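Long-range contacts in leucine-rich repeat protein TpLRR (Treponema pallidum, PDB 6MLX), which is of unknown function but folds as a secreted, probably periplasmic, BspA-type leucine-rich repeat solenoid: residues His96-Lys101 against Gln119-Ser124; Ser142-Asp147 against Asp165-Gly170. All coordinates share one frame; numbering follows the deposited sequence.

Contact 1 (His96-Lys101 against Gln119-Ser124); sequences HHAFHK and QDVFSS
Three backbone hydrogen bonds join residues 96-101 to the equivalent loop of the next coil, 119-124, all of them donated by the earlier segment. His97 N reaches Gln119 O (3.0 Å) and Lys101 N reaches Ser123 O (2.9 Å), each nearly along the C=O axis. Between them, Phe99 N meets Val121 O at 2.9 Å, in the carbonyl plane but more bent at the hydrogen (139°). CA-H...O contacts, such as His97 CA to Asp120 O, fill the intervals. Both segments carry a type I turn, His97-His100 and Asp120-Ser123; the two loops follow the same path, and equivalent residues come side by side, as befits a BspA-type leucine-rich repeat solenoid.

Aromatic and aliphatic groups meet on the inner side. The rings of Phe99 and Phe122 run side by side with planes only 2° apart, yet slid so far that they barely overlap; Phe99 CD2 approaches Phe122 CE1 to 3.5 Å. Val121 CG1 sits at the edge of the Phe99 ring, 4.0 Å from CD2.

On the outer side, Asp120 CB lies over one face of the His97 imidazole, 3.8 Å from its centroid, a CH-pi contact. The ring's rotation is held by a nearly straight 2.9 Å bond between His97 ND1 and His96 ND1, in which either nitrogen could be the donor. Asp120 OD1 turns instead to Arg146 of the following coil.

The loops follow strands 93-94 and 116-117, parallel neighbours in one sheet, and Phe99 and Val121 both pack on Ile94. On the preceding coil, Phe76 and His74 continue the rows of Phe99 and His97.

Contact 2 (Ser142-Asp147 against Asp165-Gly170); sequences SGAFRD and DGLFEG
Arg146 and Glu169 carry the polar side of this pairing between adjacent repeat coils. Both start with CG anti to the backbone N (chi1 -176° and -179°) and run alongside each other; Glu169 stays extended beyond CG, whereas Arg146 bends at chi3 (-46°), bringing its guanidinium back across the turn. Arg146 NH1 forms a salt bridge with Glu169 OE1 (3.2 Å), with OE2 almost as close. The carboxylate group lies at the guanidinium edge, its plane steeply turned against it.

Inside, Leu167 has CG anti to its backbone N, and chi2 then turns CD1 toward the other coil, where it meets Ala144 CB (3.5 Å) and Phe145 CD2. Leu167 CG lies over the centre of one face of the Phe168 ring. The rings of Phe145 and Phe168 share the same first torsion and lie nearly parallel but slid apart, with Phe145 CD2 3.8 Å from Phe168 CE1.

In the backbone, Gly143 N bonds to Asp165 O, Phe145 N to Leu167 O and, straightest of the three, Asp147 N to Glu169 O (2.7 Å). Gly143, with positive phi, lies so close to the folded arginine that a CB would clash with Arg146 NH2. With Arg146 NE also paired to Asp120, the guanidinium probably offsets carboxylates from two coils at the solvent-facing side of an apolar interior.

How the contacts relate
Contact 1 closes before contact 2 opens, and their centres lie about 10 Å apart along the solenoid. Their four segments are equivalent loops of four successive coils within the BspA-type repeat region, each following a short strand: 93-94, 116-117, 139-140 and 162-163. Segments 119-124 and 142-147 adjoin, so the two contacts form one continuous stack. Arg146 NE meets Asp120 OD1 (2.8 Å) in a salt bridge, Ser124 N probably bonds to Arg146 O, and Phe122 packs on Phe145, extending the phenylalanine row through both contacts. Such repetition builds an elongated leucine-rich repeat body in which these loops, without helix or strand, pair coil to coil.

Contact 1 (His96-Lys101 against Gln119-Ser124)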
loop_
_atom_site.group_PDB
_atom_site.type_symbol
_atom_site.label_atom_id
_atom_site.label_comp_id
_atom_site.label_asym_id
_atom_site.label_seq_id
_atom_site.Cartn_x
_atom_site.Cartn_y
_atom_site.Cartn_z
ATOM N N HIS A 96 -8.104 2.082 -2.419
ATOM C CA HIS A 96 -8.332 1.920 -0.993
ATOM C C HIS A 96 -8.475 0.442 -0.604
ATOM O O HIS A 96 -8.947 -0.397 -1.379
ATOM C CB HIS A 96 -9.545 2.750 -0.552
ATOM C CG HIS A 96 -10.850 2.315 -1.141
ATOM N ND1 HIS A 96 -11.667 1.387 -0.529
ATOM C CD2 HIS A 96 -11.505 2.718 -2.257
ATOM C CE1 HIS A 96 -12.756 1.218 -1.255
ATOM N NE2 HIS A 96 -12.687 2.014 -2.310
ATOM N N HIS A 97 -7.984 0.126 0.592
ATOM C CA HIS A 97 -8.024 -1.205 1.199
ATOM C C HIS A 97 -7.264 -2.256 0.404
ATOM O O HIS A 97 -7.438 -3.450 0.657
ATOM C CB HIS A 97 -9.476 -1.687 1.414
ATOM C CG HIS A 97 -10.254 -0.862 2.393
ATOM N ND1 HIS A 97 -10.942 0.270 2.025
ATOM C CD2 HIS A 97 -10.444 -1.002 3.729
ATOM C CE1 HIS A 97 -11.521 0.797 3.089
ATOM N NE2 HIS A 97 -11.237 0.042 4.137
ATOM N N ALA A 98 -6.421 -1.854 -0.550
ATOM C CA ALA A 98 -5.851 -2.826 -1.480
ATOM C C ALA A 98 -5.106 -3.951 -0.767
ATOM O O ALA A 98 -5.093 -5.083 -1.259
ATOM C CB ALA A 98 -4.917 -2.143 -2.471
ATOM N N PHE A 99 -4.491 -3.671 0.385
ATOM C CA PHE A 99 -3.773 -4.691 1.148
ATOM C C PHE A 99 -4.329 -4.816 2.557
ATOM O O PHE A 99 -3.615 -5.184 3.494
ATOM C CB PHE A 99 -2.276 -4.396 1.180
ATOM C CG PHE A 99 -1.634 -4.457 -0.170
ATOM C CD1 PHE A 99 -1.280 -5.679 -0.725
ATOM C CD2 PHE A 99 -1.411 -3.296 -0.899
ATOM C CE1 PHE A 99 -0.697 -5.753 -1.973
ATOM C CE2 PHE A 99 -0.819 -3.354 -2.157
ATOM C CZ PHE A 99 -0.465 -4.593 -2.696
ATOM N N HIS A 100 -5.612 -4.512 2.712
ATOM C CA HIS A 100 -6.268 -4.650 4.002
ATOM C C HIS A 100 -6.114 -6.080 4.521
ATOM O O HIS A 100 -6.299 -7.050 3.778
ATOM C CB HIS A 100 -7.744 -4.241 3.856
ATOM C CG HIS A 100 -8.580 -4.499 5.071
ATOM N ND1 HIS A 100 -8.501 -3.730 6.213
ATOM C CD2 HIS A 100 -9.518 -5.444 5.318
ATOM C CE1 HIS A 100 -9.349 -4.196 7.114
ATOM N NE2 HIS A 100 -9.983 -5.232 6.591
ATOM N N LYS A 101 -5.709 -6.200 5.790
ATOM C CA LYS A 101 -5.550 -7.489 6.475
ATOM C C LYS A 101 -4.522 -8.402 5.808
ATOM O O LYS A 101 -4.642 -9.631 5.875
ATOM C CB LYS A 101 -6.880 -8.243 6.599
ATOM C CG LYS A 101 -7.856 -7.674 7.602
ATOM C CD LYS A 101 -9.148 -8.488 7.580
ATOM C CE LYS A 101 -9.475 -9.012 8.968
ATOM N NZ LYS A 101 -9.918 -7.852 9.812
ATOM N N GLN A 119 -7.177 5.434 0.831
ATOM C CA GLN A 119 -7.494 5.225 2.243
ATOM C C GLN A 119 -7.291 3.767 2.648
ATOM O O GLN A 119 -7.571 2.847 1.874
ATOM C CB GLN A 119 -8.949 5.625 2.539
ATOM C CG GLN A 119 -9.290 7.063 2.258
ATOM C CD GLN A 119 -10.721 7.430 2.652
ATOM O OE1 GLN A 119 -10.999 8.586 2.988
ATOM N NE2 GLN A 119 -11.633 6.452 2.605
ATOM N N ASP A 120 -6.805 3.564 3.878
ATOM C CA ASP A 120 -6.780 2.250 4.535
ATOM C C ASP A 120 -6.051 1.179 3.720
ATOM O O ASP A 120 -6.347 -0.014 3.846
ATOM C CB ASP A 120 -8.203 1.776 4.874
ATOM C CG ASP A 120 -8.912 2.715 5.846
ATOM O OD1 ASP A 120 -8.633 2.648 7.051
ATOM O OD2 ASP A 120 -9.722 3.550 5.410
ATOM N N VAL A 121 -5.073 1.577 2.899
ATOM C CA VAL A 121 -4.479 0.624 1.963
ATOM C C VAL A 121 -3.748 -0.481 2.713
ATOM O O VAL A 121 -3.845 -1.660 2.355
ATOM C CB VAL A 121 -3.554 1.340 0.961
ATOM C CG1 VAL A 121 -2.582 0.340 0.330
ATOM C CG2 VAL A 121 -4.390 2.022 -0.129
ATOM N N PHE A 122 -3.014 -0.125 3.765
ATOM C CA PHE A 122 -2.298 -1.109 4.565
ATOM C C PHE A 122 -2.936 -1.277 5.936
ATOM O O PHE A 122 -2.268 -1.655 6.898
ATOM C CB PHE A 122 -0.819 -0.738 4.663
ATOM C CG PHE A 122 -0.146 -0.677 3.320
ATOM C CD1 PHE A 122 0.214 -1.848 2.658
ATOM C CD2 PHE A 122 0.069 0.542 2.686
ATOM C CE1 PHE A 122 0.804 -1.801 1.399
ATOM C CE2 PHE A 122 0.665 0.598 1.443
ATOM C CZ PHE A 122 1.020 -0.574 0.786
ATOM N N SER A 123 -4.237 -0.997 6.023
ATOM C CA SER A 123 -4.995 -1.219 7.250
ATOM C C SER A 123 -4.823 -2.657 7.727
ATOM O O SER A 123 -4.962 -3.602 6.947
ATOM C CB SER A 123 -6.480 -0.911 7.003
ATOM O OG SER A 123 -7.244 -1.118 8.189
ATOM N N SER A 124 -4.477 -2.814 9.005
ATOM C CA SER A 124 -4.296 -4.132 9.635
ATOM C C SER A 124 -3.203 -4.966 8.972
ATOM O O SER A 124 -3.246 -6.197 9.005
ATOM C CB SER A 124 -5.608 -4.927 9.663
ATOM O OG SER A 124 -6.514 -4.358 10.589
#

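Contact 2 (Ser142-Asp147 against Asp165-Gly170)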
loop_
_atom_site.group_PDB
_atom_site.type_symbol
_atom_site.label_atom_id
_atom_site.label_comp_id
_atom_site.label_asym_id
_atom_site.label_seq_id
_atom_site.Cartn_x
_atom_site.Cartn_y
_atom_site.Cartn_z
ATOM N N SER A 142 -6.536 8.688 4.184
ATOM C CA SER A 142 -6.715 8.517 5.616
ATOM C C SER A 142 -6.598 7.043 6.001
ATOM O O SER A 142 -6.918 6.144 5.220
ATOM C CB SER A 142 -8.068 9.091 6.041
ATOM O OG SER A 142 -9.110 8.332 5.483
ATOM N N GLY A 143 -6.085 6.800 7.210
ATOM C CA GLY A 143 -5.929 5.447 7.712
ATOM C C GLY A 143 -5.007 4.540 6.917
ATOM O O GLY A 143 -5.078 3.314 7.073
ATOM N N ALA A 144 -4.132 5.106 6.076
ATOM C CA ALA A 144 -3.333 4.289 5.168
ATOM C C ALA A 144 -2.511 3.240 5.911
ATOM O O ALA A 144 -2.303 2.142 5.391
ATOM C CB ALA A 144 -2.417 5.170 4.322
ATOM N N PHE A 145 -2.045 3.551 7.117
ATOM C CA PHE A 145 -1.308 2.588 7.926
ATOM C C PHE A 145 -2.015 2.307 9.250
ATOM O O PHE A 145 -1.370 2.040 10.267
ATOM C CB PHE A 145 0.123 3.075 8.137
ATOM C CG PHE A 145 0.849 3.296 6.854
ATOM C CD1 PHE A 145 1.393 2.220 6.162
ATOM C CD2 PHE A 145 0.942 4.571 6.303
ATOM C CE1 PHE A 145 2.052 2.412 4.955
ATOM C CE2 PHE A 145 1.594 4.773 5.095
ATOM C CZ PHE A 145 2.149 3.692 4.424
ATOM N N ARG A 146 -3.351 2.348 9.231
ATOM C CA ARG A 146 -4.148 2.048 10.418
ATOM C C ARG A 146 -3.841 0.643 10.926
ATOM O O ARG A 146 -3.786 -0.311 10.150
ATOM C CB ARG A 146 -5.639 2.175 10.078
ATOM C CG ARG A 146 -6.597 1.969 11.254
ATOM C CD ARG A 146 -8.072 1.920 10.772
ATOM N NE ARG A 146 -8.393 2.987 9.821
ATOM C CZ ARG A 146 -8.557 4.265 10.167
ATOM N NH1 ARG A 146 -8.418 4.627 11.433
ATOM N NH2 ARG A 146 -8.851 5.186 9.252
ATOM N N ASP A 147 -3.605 0.527 12.231
ATOM C CA ASP A 147 -3.409 -0.769 12.886
ATOM C C ASP A 147 -2.241 -1.563 12.305
ATOM O O ASP A 147 -2.278 -2.800 12.281
ATOM C CB ASP A 147 -4.676 -1.622 12.817
ATOM C CG ASP A 147 -5.858 -0.915 13.368
ATOM O OD1 ASP A 147 -5.723 -0.297 14.439
ATOM O OD2 ASP A 147 -6.911 -0.954 12.715
ATOM N N ASP A 165 -6.378 11.926 8.050
ATOM C CA ASP A 165 -7.057 11.430 9.241
ATOM C C ASP A 165 -6.605 10.017 9.594
ATOM O O ASP A 165 -6.584 9.125 8.743
ATOM C CB ASP A 165 -8.575 11.427 9.025
ATOM C CG ASP A 165 -9.185 12.831 8.952
ATOM O OD1 ASP A 165 -8.499 13.854 9.168
ATOM O OD2 ASP A 165 -10.397 12.890 8.692
ATOM N N GLY A 166 -6.260 9.819 10.861
ATOM C CA GLY A 166 -5.923 8.502 11.375
ATOM C C GLY A 166 -4.830 7.776 10.611
ATOM O O GLY A 166 -4.796 6.542 10.607
ATOM N N LEU A 167 -3.933 8.533 9.964
ATOM C CA LEU A 167 -2.926 7.921 9.095
ATOM C C LEU A 167 -2.144 6.828 9.824
ATOM O O LEU A 167 -1.964 5.731 9.297
ATOM C CB LEU A 167 -1.977 8.990 8.543
ATOM C CG LEU A 167 -0.848 8.502 7.629
ATOM C CD1 LEU A 167 -1.412 7.813 6.400
ATOM C CD2 LEU A 167 0.030 9.656 7.227
ATOM N N PHE A 168 -1.701 7.100 11.052
ATOM C CA PHE A 168 -0.931 6.137 11.839
ATOM C C PHE A 168 -1.687 5.662 13.082
ATOM O O PHE A 168 -1.075 5.283 14.086
ATOM C CB PHE A 168 0.423 6.732 12.237
ATOM C CG PHE A 168 1.277 7.130 11.068
ATOM C CD1 PHE A 168 1.797 6.163 10.208
ATOM C CD2 PHE A 168 1.560 8.468 10.824
ATOM C CE1 PHE A 168 2.590 6.529 9.132
ATOM C CE2 PHE A 168 2.352 8.843 9.739
ATOM C CZ PHE A 168 2.854 7.871 8.889
ATOM N N GLU A 169 -3.018 5.674 13.030
ATOM C CA GLU A 169 -3.816 5.221 14.159
ATOM C C GLU A 169 -3.530 3.756 14.482
ATOM O O GLU A 169 -3.568 2.887 13.607
ATOM C CB GLU A 169 -5.304 5.427 13.857
ATOM C CG GLU A 169 -6.221 4.998 14.977
ATOM C CD GLU A 169 -7.683 5.148 14.603
ATOM O OE1 GLU A 169 -8.099 6.237 14.143
ATOM O OE2 GLU A 169 -8.404 4.140 14.714
ATOM N N GLY A 170 -3.238 3.486 15.751
ATOM C CA GLY A 170 -2.958 2.133 16.177
ATOM C C GLY A 170 -1.567 1.628 15.862
ATOM O O GLY A 170 -1.328 0.423 15.980
#